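Local structure of BH0493 protein (Bacillus halodurans C-125, 2QEE) at residues Arg8-Ala12 with Ile380-Asp384; Arg305-His309 with Glu338-Arg343; Thr49-Leu53 with Gln363-Lys367; Asn296-Thr301 with Asn320-Gly325. The protein probably acts as a zinc-dependent hydrolase or related enzyme of the amidohydrolase superfamily, holding a zinc ion in its active site. The contacts are given in a common frame with arbitrary orientation. Numbering follows the deposited sequence.

The four contacts illustrate how chemistry follows position in a fold. Interaction 4, a strand pair, is buried and built from backbone hydrogen bonds and apolar side chains. Interaction 2 touches it through Arg-343 NH2 and Gly-325 O and is equally buried, but it is held by a bidentate salt bridge, waters and methionines beside the other subunits of the trimer. Interactions 1 and 3 use the same long helix, 363-388, about 31 Å apart between centres. Interaction 1 is partly buried, with a salt-bridge network around an exposed arginine, whereas interaction 3 is a buried polar cluster near zinc. Asp-381 of interaction 1 meets Arg-341 of interaction 2 in a salt bridge.

Interaction 1 (Arg8-Ala12 with Ile380-Asp384); sequences REVLA and IDKYD
Both segments are regular helix, and they cross obliquely at a signed angle of 137°, closer to antiparallel than to parallel, with their axes 10.0 Å apart at closest approach. In this register the CA atoms of Ala-12 and Ile-380 are 5.7 Å apart and those of Arg-8 and Asp-384 are 6.4 Å apart. Small Ala-12 permits the close end: its CB lies 3.7 Å from Ile-380 CD1. Leu-11 points across, with CD2 4.2 Å from Ile-380 CG2 and CD1 3.7 Å from Tyr-383 CB. The contact thus packs the N-terminal helix 8-21 near the C-terminal end of helix 363-388, with Ile-398 of helix 395-414 also touching Leu-11. A salt-bridge network flanks the apolar seam. Extended Arg-8 (ttt) brings NH2 2.8 Å from Asp-381 OD1, a salt bridge whose hydrogen bond is weak, with an angle of 124°, and NE 3.5 Å from Asp-384 OD2, while Ile-380 CG2 covers one face of the guanidinium. Asp-381 also pairs with Arg-341.

Interaction 2 (Arg305-His309 with Glu338-Arg343); sequences RENQH and EMTRMR
Helix 333-347 packs against the turn that leads from strand 298-302 into helix 308-317; both elements follow strands of what is probably an amidohydrolase-type barrel, where three subunits meet. Residues 305-307 coil with helical backbone angles but lack regular i to i+4 bonding, whereas 338-343 is regular helix. The CA atoms of Gln-308 and Met-339, and those of His-309 and Met-342, are each 6.8 Å apart.

In a bidentate salt bridge, fully extended Arg-305 (ttt) donates from NE to Glu-338 OE1 and from NH2 to Glu-338 OE2, both at 2.8 Å and nearly linear. Arg-305 also bridges to Glu-338 of the third subunit, and Glu-338 to Arg-305 of the second. A bound magnesium ion lies about 4 Å from the Glu-338 side chain.

Met-342 (mtm) makes a Met-aromatic contact: its SD meets the edge of the His-309 ring, 5.0 Å from the centroid, and its CE packs 4.0 Å from Gln-308 CB. His-309 NE2 bonds to the backbone O of Phe-329 of the second subunit. Met-339 CE approaches Gln-308 OE1 at 3.2 Å; Gln-308 NE2 bonds to Met-302 O.

One water donates to Arg-305 O (3.2 Å) and Glu-338 OE1 (2.7 Å). Arg-343 NH2 probably bonds to Gly-325 O of the strand pair, while Arg-343 NE donates at 3.0 Å to a second water, which donates to Gln-308 O at 3.1 Å and Gln-308 OE1 at 2.7 Å.

Interaction 3 (Thr49-Leu53 with Gln363-Lys367); sequences TYHYL and QLIYK
Two helices can be joined by long side chains and a water while their backbones stay apart, and this contact is an instance. The nearest CA atoms, of Tyr-50 and Gln-363, are 9.8 Å from each other. Tyr-50 is the N-cap of helix 51-58, with polyproline-like phi/psi of -43/141, and its O accepts from Leu-53 N at 3.0 Å; residues 363-367 are helical, with Lys-367 N bonded to Gln-363 O at 2.8 Å.

Gln-363 (mt) reaches out so that its NE2 lies over one face of the Tyr-50 ring, 3.1 Å from Tyr-50 CD2. Its OE1 turns back to the backbone nitrogens of Arg-359 and Val-360. One turn on, Tyr-366 adds its hydroxyl, the OH being 3.8 Å from Tyr-50 CE2. Lys-367 then closes the cluster: its side chain bends at chi2 (-96°) and is then extended, and NZ donates to Tyr-50 OH at 2.9 Å near the plane of that ring. NZ also donates to a water at 2.7 Å, which is hydrogen-bonded to Tyr-52 OH at 2.8 Å; the direct distance from Lys-367 NZ to Tyr-52 OH is 4.2 Å.

Tyr-52 meets the ring of Trp-328, and its side chain is about 7 Å from the bound zinc, while that of Lys-367 is about 5 Å from the zinc ligand Asp-357. The cluster therefore borders the metal centre, consistent with the polar surroundings of an amidohydrolase active site.

Interaction 4 (Asn296-Thr301 with Asn320-Gly325); sequences NKFLVT and NLMIFG
Phe-324, Asn-320 and Val-300 lose the most surface here and mark the two ends and the middle of a parallel strand pair. The short strands 298-301 and 321-323 approach to 4.8 Å between axes, at 33°, with Phe-298 opposite Leu-321, Leu-299 opposite Met-322 and Val-300 opposite Ile-323 (CA atoms 4.9-5.0 Å apart).

Asn-320 (chi1 p) opens the pairing. Its ND2 donates to Asn-296 O at 3.1 Å and its O accepts from Phe-298 N at 2.8 Å. Met-322 N bonds to Phe-298 O at 2.9 Å.

Val-300 carries the register onward: its N donates to Met-322 O at 3.0 Å and its O accepts from Phe-324 N at 3.1 Å. Its CG2 packs 3.3 Å from Leu-321 CD1 on the face shared with Phe-298 and Ile-323. Helix 308-317 covers that face through Leu-311 and Ala-315, completing a beta-alpha-beta unit of the kind repeated in the barrel of amidohydrolases; strand 257-264 pairs with the other edge of strand 298-302. On the opposite face Leu-299 CD2 lies 3.7 Å from Met-322 CG.

Phe-324 (chi1 p) lays its ring over Thr-301 of strand 298-301. Thr-301 CB makes a CH-pi contact 3.8 Å from the ring centroid, and Leu-299 CB is 3.8 Å from Phe-324 CE2. Thr-301 OG1 donates to Phe-324 O at 2.6 Å, just before Gly-325, whose phi is positive (73°). The Phe-324 side chain comes about 4 Å from that of the zinc ligand His-28.

Interaction 1 (Arg8-Ala12 with Ile380-Asp384)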
loop_
_atom_site.group_PDB
_atom_site.type_symbol
_atom_site.label_atom_id
_atom_site.label_comp_id
_atom_site.label_asym_id
_atom_site.label_seq_id
_atom_site.Cartn_x
_atom_site.Cartn_y
_atom_site.Cartn_z
ATOM N N ARG C 8 -2.266 -15.751 26.131
ATOM C CA ARG C 8 -1.691 -15.492 24.781
ATOM C C ARG C 8 -0.520 -16.433 24.487
ATOM O O ARG C 8 -0.375 -16.897 23.372
ATOM C CB ARG C 8 -1.298 -14.049 24.571
ATOM C CG ARG C 8 -0.980 -13.782 23.079
ATOM C CD ARG C 8 -0.437 -12.420 22.959
ATOM N NE ARG C 8 -0.372 -11.937 21.580
ATOM C CZ ARG C 8 0.456 -12.346 20.646
ATOM N NH1 ARG C 8 1.312 -13.334 20.882
ATOM N NH2 ARG C 8 0.415 -11.749 19.450
ATOM N N GLU C 9 0.256 -16.802 25.516
ATOM C CA GLU C 9 1.426 -17.677 25.256
ATOM C C GLU C 9 0.948 -19.072 24.894
ATOM O O GLU C 9 1.524 -19.727 23.994
ATOM C CB GLU C 9 2.350 -17.716 26.502
ATOM C CG GLU C 9 2.966 -16.338 26.791
ATOM C CD GLU C 9 2.202 -15.451 27.747
ATOM O OE1 GLU C 9 2.839 -14.517 28.278
ATOM O OE2 GLU C 9 0.977 -15.608 27.941
ATOM N N VAL C 10 -0.087 -19.552 25.587
ATOM C CA VAL C 10 -0.638 -20.890 25.251
ATOM C C VAL C 10 -1.359 -20.815 23.881
ATOM O O VAL C 10 -1.240 -21.703 23.059
ATOM C CB VAL C 10 -1.500 -21.438 26.340
ATOM C CG1 VAL C 10 -2.282 -22.711 25.862
ATOM C CG2 VAL C 10 -0.592 -21.760 27.577
ATOM N N LEU C 11 -2.105 -19.750 23.667
ATOM C CA LEU C 11 -2.727 -19.526 22.369
ATOM C C LEU C 11 -1.652 -19.641 21.273
ATOM O O LEU C 11 -1.872 -20.318 20.257
ATOM C CB LEU C 11 -3.314 -18.115 22.330
ATOM C CG LEU C 11 -3.939 -17.640 20.979
ATOM C CD1 LEU C 11 -5.173 -18.522 20.598
ATOM C CD2 LEU C 11 -4.231 -16.187 20.996
ATOM N N ALA C 12 -0.536 -18.942 21.428
ATOM C CA ALA C 12 0.508 -18.951 20.379
ATOM C C ALA C 12 1.003 -20.381 20.150
ATOM O O ALA C 12 1.127 -20.815 19.003
ATOM C CB ALA C 12 1.638 -18.005 20.768
ATOM N N ILE C 380 -2.879 -15.688 15.635
ATOM C CA ILE C 380 -2.584 -15.438 17.074
ATOM C C ILE C 380 -3.132 -14.023 17.450
ATOM O O ILE C 380 -3.901 -13.866 18.414
ATOM C CB ILE C 380 -1.073 -15.631 17.427
ATOM C CG1 ILE C 380 -0.720 -17.118 17.345
ATOM C CG2 ILE C 380 -0.829 -15.111 18.829
ATOM C CD1 ILE C 380 0.816 -17.450 17.205
ATOM N N ASP C 381 -2.787 -13.023 16.640
ATOM C CA ASP C 381 -3.267 -11.645 16.919
ATOM C C ASP C 381 -4.798 -11.573 16.900
ATOM O O ASP C 381 -5.408 -10.907 17.756
ATOM C CB ASP C 381 -2.720 -10.690 15.847
ATOM C CG ASP C 381 -1.318 -10.171 16.194
ATOM O OD1 ASP C 381 -0.831 -10.376 17.366
ATOM O OD2 ASP C 381 -0.682 -9.544 15.291
ATOM N N LYS C 382 -5.422 -12.204 15.884
ATOM C CA LYS C 382 -6.889 -12.125 15.752
ATOM C C LYS C 382 -7.618 -12.876 16.873
ATOM O O LYS C 382 -8.603 -12.379 17.401
ATOM C CB LYS C 382 -7.346 -12.598 14.354
ATOM C CG LYS C 382 -7.355 -11.465 13.313
ATOM C CD LYS C 382 -5.964 -10.811 13.109
ATOM C CE LYS C 382 -5.995 -9.652 12.033
ATOM N NZ LYS C 382 -6.741 -8.508 12.653
ATOM N N TYR C 383 -7.139 -14.074 17.226
ATOM C CA TYR C 383 -7.689 -14.774 18.358
ATOM C C TYR C 383 -7.485 -14.002 19.623
ATOM O O TYR C 383 -8.428 -13.905 20.438
ATOM C CB TYR C 383 -7.097 -16.168 18.494
ATOM C CG TYR C 383 -7.582 -17.136 17.439
ATOM C CD1 TYR C 383 -8.967 -17.371 17.224
ATOM C CD2 TYR C 383 -6.654 -17.885 16.696
ATOM C CE1 TYR C 383 -9.395 -18.328 16.280
ATOM C CE2 TYR C 383 -7.073 -18.820 15.741
ATOM C CZ TYR C 383 -8.433 -19.001 15.544
ATOM O OH TYR C 383 -8.783 -19.956 14.597
ATOM N N ASP C 384 -6.289 -13.442 19.816
ATOM C CA ASP C 384 -6.041 -12.682 21.054
ATOM C C ASP C 384 -6.976 -11.509 21.186
ATOM O O ASP C 384 -7.460 -11.235 22.271
ATOM C CB ASP C 384 -4.597 -12.224 21.168
ATOM C CG ASP C 384 -4.229 -11.808 22.616
ATOM O OD1 ASP C 384 -4.672 -12.480 23.563
ATOM O OD2 ASP C 384 -3.508 -10.818 22.740
#

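Interaction 2 (Arg305-His309 with Glu338-Arg343)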
loop_
_atom_site.group_PDB
_atom_site.type_symbol
_atom_site.label_atom_id
_atom_site.label_comp_id
_atom_site.label_asym_id
_atom_site.label_seq_id
_atom_site.Cartn_x
_atom_site.Cartn_y
_atom_site.Cartn_z
ATOM N N ARG C 305 0.252 -5.230 -6.075
ATOM C CA ARG C 305 0.035 -4.909 -4.668
ATOM C C ARG C 305 -1.198 -4.018 -4.560
ATOM O O ARG C 305 -1.968 -4.110 -3.596
ATOM C CB ARG C 305 1.256 -4.152 -4.096
ATOM C CG ARG C 305 1.126 -3.896 -2.594
ATOM C CD ARG C 305 2.306 -3.001 -2.145
ATOM N NE ARG C 305 2.169 -2.807 -0.698
ATOM C CZ ARG C 305 2.664 -1.772 -0.036
ATOM N NH1 ARG C 305 3.330 -0.829 -0.705
ATOM N NH2 ARG C 305 2.560 -1.736 1.291
ATOM N N GLU C 306 -1.383 -3.143 -5.559
ATOM C CA GLU C 306 -2.337 -2.051 -5.481
ATOM C C GLU C 306 -3.793 -2.526 -5.761
ATOM O O GLU C 306 -4.757 -1.755 -5.601
ATOM C CB GLU C 306 -1.952 -0.916 -6.437
ATOM C CG GLU C 306 -0.811 -0.095 -5.893
ATOM C CD GLU C 306 0.498 -0.863 -5.775
ATOM O OE1 GLU C 306 0.882 -1.519 -6.778
ATOM O OE2 GLU C 306 1.185 -0.683 -4.724
ATOM N N ASN C 307 -3.916 -3.801 -6.181
ATOM C CA ASN C 307 -5.266 -4.420 -6.325
ATOM C C ASN C 307 -5.773 -5.160 -5.062
ATOM O O ASN C 307 -6.912 -5.608 -5.038
ATOM C CB ASN C 307 -5.280 -5.434 -7.506
ATOM C CG ASN C 307 -5.466 -4.780 -8.871
ATOM O OD1 ASN C 307 -4.714 -5.110 -9.801
ATOM N ND2 ASN C 307 -6.471 -3.910 -9.033
ATOM N N GLN C 308 -4.900 -5.384 -4.087
ATOM C CA GLN C 308 -5.233 -6.420 -3.065
ATOM C C GLN C 308 -6.344 -5.955 -2.185
ATOM O O GLN C 308 -7.278 -6.713 -1.929
ATOM C CB GLN C 308 -3.993 -6.780 -2.195
ATOM C CG GLN C 308 -2.805 -7.351 -3.056
ATOM C CD GLN C 308 -3.309 -8.548 -3.965
ATOM O OE1 GLN C 308 -4.172 -9.325 -3.564
ATOM N NE2 GLN C 308 -2.756 -8.679 -5.175
ATOM N N HIS C 309 -6.297 -4.693 -1.713
ATOM C CA HIS C 309 -7.349 -4.285 -0.780
ATOM C C HIS C 309 -8.727 -4.333 -1.461
ATOM O O HIS C 309 -9.726 -4.827 -0.913
ATOM C CB HIS C 309 -7.043 -2.883 -0.239
ATOM C CG HIS C 309 -8.143 -2.343 0.620
ATOM N ND1 HIS C 309 -9.160 -1.595 0.095
ATOM C CD2 HIS C 309 -8.416 -2.494 1.937
ATOM C CE1 HIS C 309 -10.009 -1.272 1.051
ATOM N NE2 HIS C 309 -9.582 -1.802 2.183
ATOM N N GLU C 338 0.644 -8.173 5.066
ATOM C CA GLU C 338 -0.416 -7.167 4.896
ATOM C C GLU C 338 -1.662 -7.748 4.238
ATOM O O GLU C 338 -2.784 -7.438 4.692
ATOM C CB GLU C 338 0.078 -5.902 4.190
ATOM C CG GLU C 338 0.339 -6.072 2.661
ATOM C CD GLU C 338 0.782 -4.719 1.994
ATOM O OE1 GLU C 338 0.522 -4.525 0.779
ATOM O OE2 GLU C 338 1.412 -3.869 2.680
ATOM N N MET C 339 -1.492 -8.618 3.226
ATOM C CA MET C 339 -2.632 -9.155 2.534
ATOM C C MET C 339 -3.456 -10.034 3.480
ATOM O O MET C 339 -4.662 -9.948 3.478
ATOM C CB MET C 339 -2.138 -9.997 1.348
ATOM C CG MET C 339 -1.744 -9.137 0.125
ATOM S SD MET C 339 -1.117 -10.247 -1.198
ATOM C CE MET C 339 -2.634 -11.200 -1.549
ATOM N N THR C 340 -2.801 -10.920 4.232
ATOM C CA THR C 340 -3.483 -11.866 5.110
ATOM C C THR C 340 -4.272 -11.103 6.200
ATOM O O THR C 340 -5.380 -11.475 6.534
ATOM C CB THR C 340 -2.474 -12.918 5.657
ATOM O OG1 THR C 340 -1.866 -13.605 4.527
ATOM C CG2 THR C 340 -3.149 -13.966 6.543
ATOM N N ARG C 341 -3.685 -10.029 6.725
ATOM C CA ARG C 341 -4.360 -9.224 7.733
ATOM C C ARG C 341 -5.583 -8.518 7.150
ATOM O O ARG C 341 -6.658 -8.531 7.757
ATOM C CB ARG C 341 -3.360 -8.217 8.365
ATOM C CG ARG C 341 -2.350 -8.961 9.255
ATOM C CD ARG C 341 -1.282 -8.085 9.831
ATOM N NE ARG C 341 -0.403 -8.912 10.685
ATOM C CZ ARG C 341 -0.684 -9.205 11.977
ATOM N NH1 ARG C 341 -1.776 -8.678 12.594
ATOM N NH2 ARG C 341 0.125 -9.988 12.650
ATOM N N MET C 342 -5.437 -7.870 5.996
ATOM C CA MET C 342 -6.566 -7.195 5.337
ATOM C C MET C 342 -7.690 -8.195 5.054
ATOM O O MET C 342 -8.856 -7.939 5.343
ATOM C CB MET C 342 -6.174 -6.495 4.009
ATOM C CG MET C 342 -5.219 -5.278 4.227
ATOM S SD MET C 342 -5.024 -4.407 2.662
ATOM C CE MET C 342 -4.025 -5.528 1.649
ATOM N N ARG C 343 -7.276 -9.360 4.568
ATOM C CA ARG C 343 -8.250 -10.391 4.232
ATOM C C ARG C 343 -9.006 -10.867 5.493
ATOM O O ARG C 343 -10.221 -10.963 5.486
ATOM C CB ARG C 343 -7.544 -11.561 3.554
ATOM C CG ARG C 343 -7.138 -11.178 2.123
ATOM C CD ARG C 343 -6.185 -12.204 1.576
ATOM N NE ARG C 343 -5.998 -11.969 0.144
ATOM C CZ ARG C 343 -5.393 -12.877 -0.638
ATOM N NH1 ARG C 343 -4.917 -13.989 -0.104
ATOM N NH2 ARG C 343 -5.325 -12.711 -1.978
HETATM O O HOH W 1 -1.399 -5.535 -0.765
HETATM O O HOH W 2 -6.191 -9.625 -1.727
#

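Interaction 3 (Thr49-Leu53 with Gln363-Lys367)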
loop_
_atom_site.group_PDB
_atom_site.type_symbol
_atom_site.label_atom_id
_atom_site.label_comp_id
_atom_site.label_asym_id
_atom_site.label_seq_id
_atom_site.Cartn_x
_atom_site.Cartn_y
_atom_site.Cartn_z
ATOM N N THR C 49 17.861 -23.031 -10.279
ATOM C CA THR C 49 17.646 -22.437 -11.612
ATOM C C THR C 49 16.174 -22.053 -11.867
ATOM O O THR C 49 15.789 -21.724 -12.997
ATOM C CB THR C 49 18.203 -23.381 -12.707
ATOM O OG1 THR C 49 17.552 -24.646 -12.571
ATOM C CG2 THR C 49 19.685 -23.569 -12.531
ATOM N N TYR C 50 15.362 -22.110 -10.813
ATOM C CA TYR C 50 14.017 -21.503 -10.720
ATOM C C TYR C 50 14.124 -20.102 -11.343
ATOM O O TYR C 50 15.139 -19.418 -11.117
ATOM C CB TYR C 50 13.712 -21.312 -9.217
ATOM C CG TYR C 50 12.295 -20.879 -8.821
ATOM C CD1 TYR C 50 11.183 -21.198 -9.598
ATOM C CD2 TYR C 50 12.082 -20.218 -7.598
ATOM C CE1 TYR C 50 9.861 -20.875 -9.166
ATOM C CE2 TYR C 50 10.762 -19.887 -7.154
ATOM C CZ TYR C 50 9.668 -20.230 -7.922
ATOM O OH TYR C 50 8.394 -19.884 -7.503
ATOM N N HIS C 51 13.104 -19.666 -12.092
ATOM C CA HIS C 51 13.224 -18.411 -12.832
ATOM C C HIS C 51 13.317 -17.199 -11.907
ATOM O O HIS C 51 13.879 -16.163 -12.291
ATOM C CB HIS C 51 12.122 -18.248 -13.880
ATOM C CG HIS C 51 10.731 -18.081 -13.330
ATOM N ND1 HIS C 51 10.222 -16.859 -12.938
ATOM C CD2 HIS C 51 9.735 -18.977 -13.138
ATOM C CE1 HIS C 51 8.963 -17.007 -12.556
ATOM N NE2 HIS C 51 8.645 -18.281 -12.667
ATOM N N TYR C 52 12.754 -17.303 -10.697
ATOM C CA TYR C 52 12.918 -16.188 -9.748
ATOM C C TYR C 52 14.396 -15.906 -9.520
ATOM O O TYR C 52 14.799 -14.753 -9.345
ATOM C CB TYR C 52 12.275 -16.477 -8.375
ATOM C CG TYR C 52 10.773 -16.537 -8.283
ATOM C CD1 TYR C 52 9.985 -17.033 -9.309
ATOM C CD2 TYR C 52 10.113 -16.190 -7.072
ATOM C CE1 TYR C 52 8.589 -17.125 -9.170
ATOM C CE2 TYR C 52 8.686 -16.280 -6.927
ATOM C CZ TYR C 52 7.957 -16.743 -7.977
ATOM O OH TYR C 52 6.607 -16.828 -7.850
ATOM N N LEU C 53 15.197 -16.966 -9.457
ATOM C CA LEU C 53 16.625 -16.836 -9.190
ATOM C C LEU C 53 17.404 -16.442 -10.429
ATOM O O LEU C 53 18.413 -15.757 -10.307
ATOM C CB LEU C 53 17.211 -18.096 -8.549
ATOM C CG LEU C 53 16.686 -18.362 -7.111
ATOM C CD1 LEU C 53 17.392 -19.544 -6.497
ATOM C CD2 LEU C 53 16.904 -17.135 -6.228
ATOM N N GLN C 363 10.169 -27.063 -3.428
ATOM C CA GLN C 363 9.661 -25.748 -3.028
ATOM C C GLN C 363 8.416 -25.819 -2.121
ATOM O O GLN C 363 8.100 -24.871 -1.384
ATOM C CB GLN C 363 9.317 -24.920 -4.242
ATOM C CG GLN C 363 10.536 -24.542 -5.088
ATOM C CD GLN C 363 10.176 -23.862 -6.398
ATOM O OE1 GLN C 363 9.091 -24.030 -6.923
ATOM N NE2 GLN C 363 11.110 -23.090 -6.940
ATOM N N LEU C 364 7.673 -26.912 -2.167
ATOM C CA LEU C 364 6.579 -27.118 -1.202
ATOM C C LEU C 364 7.103 -26.945 0.203
ATOM O O LEU C 364 6.364 -26.404 1.055
ATOM C CB LEU C 364 5.985 -28.529 -1.339
ATOM C CG LEU C 364 5.252 -28.733 -2.631
ATOM C CD1 LEU C 364 4.737 -30.186 -2.616
ATOM C CD2 LEU C 364 4.056 -27.807 -2.706
ATOM N N ILE C 365 8.355 -27.331 0.455
ATOM C CA ILE C 365 8.874 -27.256 1.827
ATOM C C ILE C 365 8.887 -25.769 2.237
ATOM O O ILE C 365 8.256 -25.395 3.242
ATOM C CB ILE C 365 10.292 -27.848 1.952
ATOM C CG1 ILE C 365 10.218 -29.352 1.646
ATOM C CG2 ILE C 365 10.844 -27.684 3.420
ATOM C CD1 ILE C 365 11.618 -30.057 1.632
ATOM N N TYR C 366 9.609 -24.947 1.471
ATOM C CA TYR C 366 9.779 -23.525 1.926
ATOM C C TYR C 366 8.529 -22.698 1.713
ATOM O O TYR C 366 8.217 -21.768 2.528
ATOM C CB TYR C 366 10.984 -22.851 1.306
ATOM C CG TYR C 366 10.806 -22.052 0.029
ATOM C CD1 TYR C 366 10.215 -20.775 0.052
ATOM C CD2 TYR C 366 11.290 -22.544 -1.220
ATOM C CE1 TYR C 366 10.163 -19.968 -1.063
ATOM C CE2 TYR C 366 11.206 -21.729 -2.357
ATOM C CZ TYR C 366 10.624 -20.471 -2.289
ATOM O OH TYR C 366 10.553 -19.652 -3.405
ATOM N N LYS C 367 7.790 -22.951 0.640
ATOM C CA LYS C 367 6.636 -22.102 0.397
ATOM C C LYS C 367 5.653 -22.248 1.565
ATOM O O LYS C 367 5.079 -21.250 2.041
ATOM C CB LYS C 367 5.952 -22.441 -0.943
ATOM C CG LYS C 367 6.879 -22.245 -2.153
ATOM C CD LYS C 367 6.694 -20.936 -2.804
ATOM C CE LYS C 367 7.387 -21.017 -4.195
ATOM N NZ LYS C 367 7.293 -19.680 -4.845
HETATM O O HOH W 3 5.359 -18.015 -5.658
#

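Interaction 4 (Asn296-Thr301 with Asn320-Gly325)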
loop_
_atom_site.group_PDB
_atom_site.type_symbol
_atom_site.label_atom_id
_atom_site.label_comp_id
_atom_site.label_asym_id
_atom_site.label_seq_id
_atom_site.Cartn_x
_atom_site.Cartn_y
_atom_site.Cartn_z
ATOM N N ASN C 296 -22.199 -18.993 -11.641
ATOM C CA ASN C 296 -20.855 -19.437 -11.877
ATOM C C ASN C 296 -20.037 -19.072 -10.656
ATOM O O ASN C 296 -20.348 -18.065 -9.978
ATOM C CB ASN C 296 -20.226 -18.721 -13.096
ATOM C CG ASN C 296 -20.703 -19.304 -14.414
ATOM O OD1 ASN C 296 -21.715 -18.836 -14.964
ATOM N ND2 ASN C 296 -19.953 -20.273 -14.943
ATOM N N LYS C 297 -19.024 -19.893 -10.404
ATOM C CA LYS C 297 -18.040 -19.643 -9.288
ATOM C C LYS C 297 -16.685 -19.198 -9.851
ATOM O O LYS C 297 -16.215 -19.754 -10.844
ATOM C CB LYS C 297 -17.865 -20.932 -8.482
ATOM C CG LYS C 297 -19.170 -21.207 -7.674
ATOM C CD LYS C 297 -19.024 -22.316 -6.699
ATOM C CE LYS C 297 -19.044 -23.642 -7.392
ATOM N NZ LYS C 297 -19.316 -24.735 -6.378
ATOM N N PHE C 298 -16.031 -18.222 -9.175
ATOM C CA PHE C 298 -14.807 -17.677 -9.687
ATOM C C PHE C 298 -13.755 -17.676 -8.574
ATOM O O PHE C 298 -14.046 -17.222 -7.435
ATOM C CB PHE C 298 -15.042 -16.226 -10.115
ATOM C CG PHE C 298 -16.081 -16.082 -11.194
ATOM C CD1 PHE C 298 -15.659 -16.055 -12.544
ATOM C CD2 PHE C 298 -17.446 -16.014 -10.897
ATOM C CE1 PHE C 298 -16.607 -15.942 -13.554
ATOM C CE2 PHE C 298 -18.403 -15.892 -11.954
ATOM C CZ PHE C 298 -17.941 -15.859 -13.262
ATOM N N LEU C 299 -12.586 -18.209 -8.893
ATOM C CA LEU C 299 -11.437 -18.135 -7.978
ATOM C C LEU C 299 -10.566 -17.031 -8.537
ATOM O O LEU C 299 -10.275 -17.047 -9.735
ATOM C CB LEU C 299 -10.687 -19.464 -7.998
ATOM C CG LEU C 299 -11.344 -20.605 -7.204
ATOM C CD1 LEU C 299 -10.822 -21.964 -7.822
ATOM C CD2 LEU C 299 -10.939 -20.526 -5.716
ATOM N N VAL C 300 -10.127 -16.072 -7.716
ATOM C CA VAL C 300 -9.288 -14.975 -8.270
ATOM C C VAL C 300 -8.107 -14.718 -7.380
ATOM O O VAL C 300 -8.257 -14.720 -6.146
ATOM C CB VAL C 300 -10.125 -13.684 -8.389
ATOM C CG1 VAL C 300 -9.276 -12.434 -8.919
ATOM C CG2 VAL C 300 -11.327 -13.881 -9.339
ATOM N N THR C 301 -6.962 -14.530 -8.003
ATOM C CA THR C 301 -5.774 -13.974 -7.353
ATOM C C THR C 301 -5.246 -12.866 -8.282
ATOM O O THR C 301 -5.398 -12.970 -9.522
ATOM C CB THR C 301 -4.721 -15.064 -7.041
ATOM O OG1 THR C 301 -3.801 -14.598 -6.040
ATOM C CG2 THR C 301 -3.914 -15.548 -8.281
ATOM N N ASN C 320 -19.972 -15.694 -4.773
ATOM C CA ASN C 320 -19.455 -16.514 -5.845
ATOM C C ASN C 320 -17.995 -16.186 -6.242
ATOM O O ASN C 320 -17.419 -16.750 -7.213
ATOM C CB ASN C 320 -20.410 -16.511 -7.069
ATOM C CG ASN C 320 -20.602 -15.159 -7.683
ATOM O OD1 ASN C 320 -20.537 -14.111 -7.015
ATOM N ND2 ASN C 320 -20.915 -15.160 -9.002
ATOM N N LEU C 321 -17.353 -15.343 -5.420
ATOM C CA LEU C 321 -15.921 -15.083 -5.528
ATOM C C LEU C 321 -15.215 -15.734 -4.344
ATOM O O LEU C 321 -15.612 -15.499 -3.174
ATOM C CB LEU C 321 -15.647 -13.558 -5.454
ATOM C CG LEU C 321 -14.184 -13.156 -5.502
ATOM C CD1 LEU C 321 -13.450 -13.697 -6.755
ATOM C CD2 LEU C 321 -14.108 -11.625 -5.402
ATOM N N MET C 322 -14.163 -16.486 -4.644
ATOM C CA MET C 322 -13.280 -17.009 -3.593
ATOM C C MET C 322 -11.930 -16.449 -3.991
ATOM O O MET C 322 -11.435 -16.713 -5.069
ATOM C CB MET C 322 -13.220 -18.543 -3.555
ATOM C CG MET C 322 -12.207 -19.137 -2.574
ATOM S SD MET C 322 -12.538 -18.500 -0.893
ATOM C CE MET C 322 -14.035 -19.378 -0.518
ATOM N N ILE C 323 -11.333 -15.639 -3.123
ATOM C CA ILE C 323 -9.955 -15.161 -3.417
ATOM C C ILE C 323 -8.928 -16.087 -2.810
ATOM O O ILE C 323 -9.161 -16.702 -1.725
ATOM C CB ILE C 323 -9.750 -13.676 -2.944
ATOM C CG1 ILE C 323 -9.743 -13.583 -1.441
ATOM C CG2 ILE C 323 -10.825 -12.779 -3.613
ATOM C CD1 ILE C 323 -9.699 -12.064 -1.000
ATOM N N PHE C 324 -7.777 -16.237 -3.463
ATOM C CA PHE C 324 -6.787 -17.201 -3.010
ATOM C C PHE C 324 -5.379 -16.664 -3.170
ATOM O O PHE C 324 -5.095 -15.977 -4.207
ATOM C CB PHE C 324 -6.926 -18.556 -3.725
ATOM C CG PHE C 324 -6.512 -18.534 -5.182
ATOM C CD1 PHE C 324 -5.213 -18.926 -5.581
ATOM C CD2 PHE C 324 -7.440 -18.152 -6.157
ATOM C CE1 PHE C 324 -4.847 -18.938 -6.945
ATOM C CE2 PHE C 324 -7.090 -18.170 -7.547
ATOM C CZ PHE C 324 -5.751 -18.575 -7.908
ATOM N N GLY C 325 -4.574 -16.885 -2.142
ATOM C CA GLY C 325 -3.116 -16.897 -2.255
ATOM C C GLY C 325 -2.487 -15.511 -2.441
ATOM O O GLY C 325 -3.141 -14.486 -2.637
#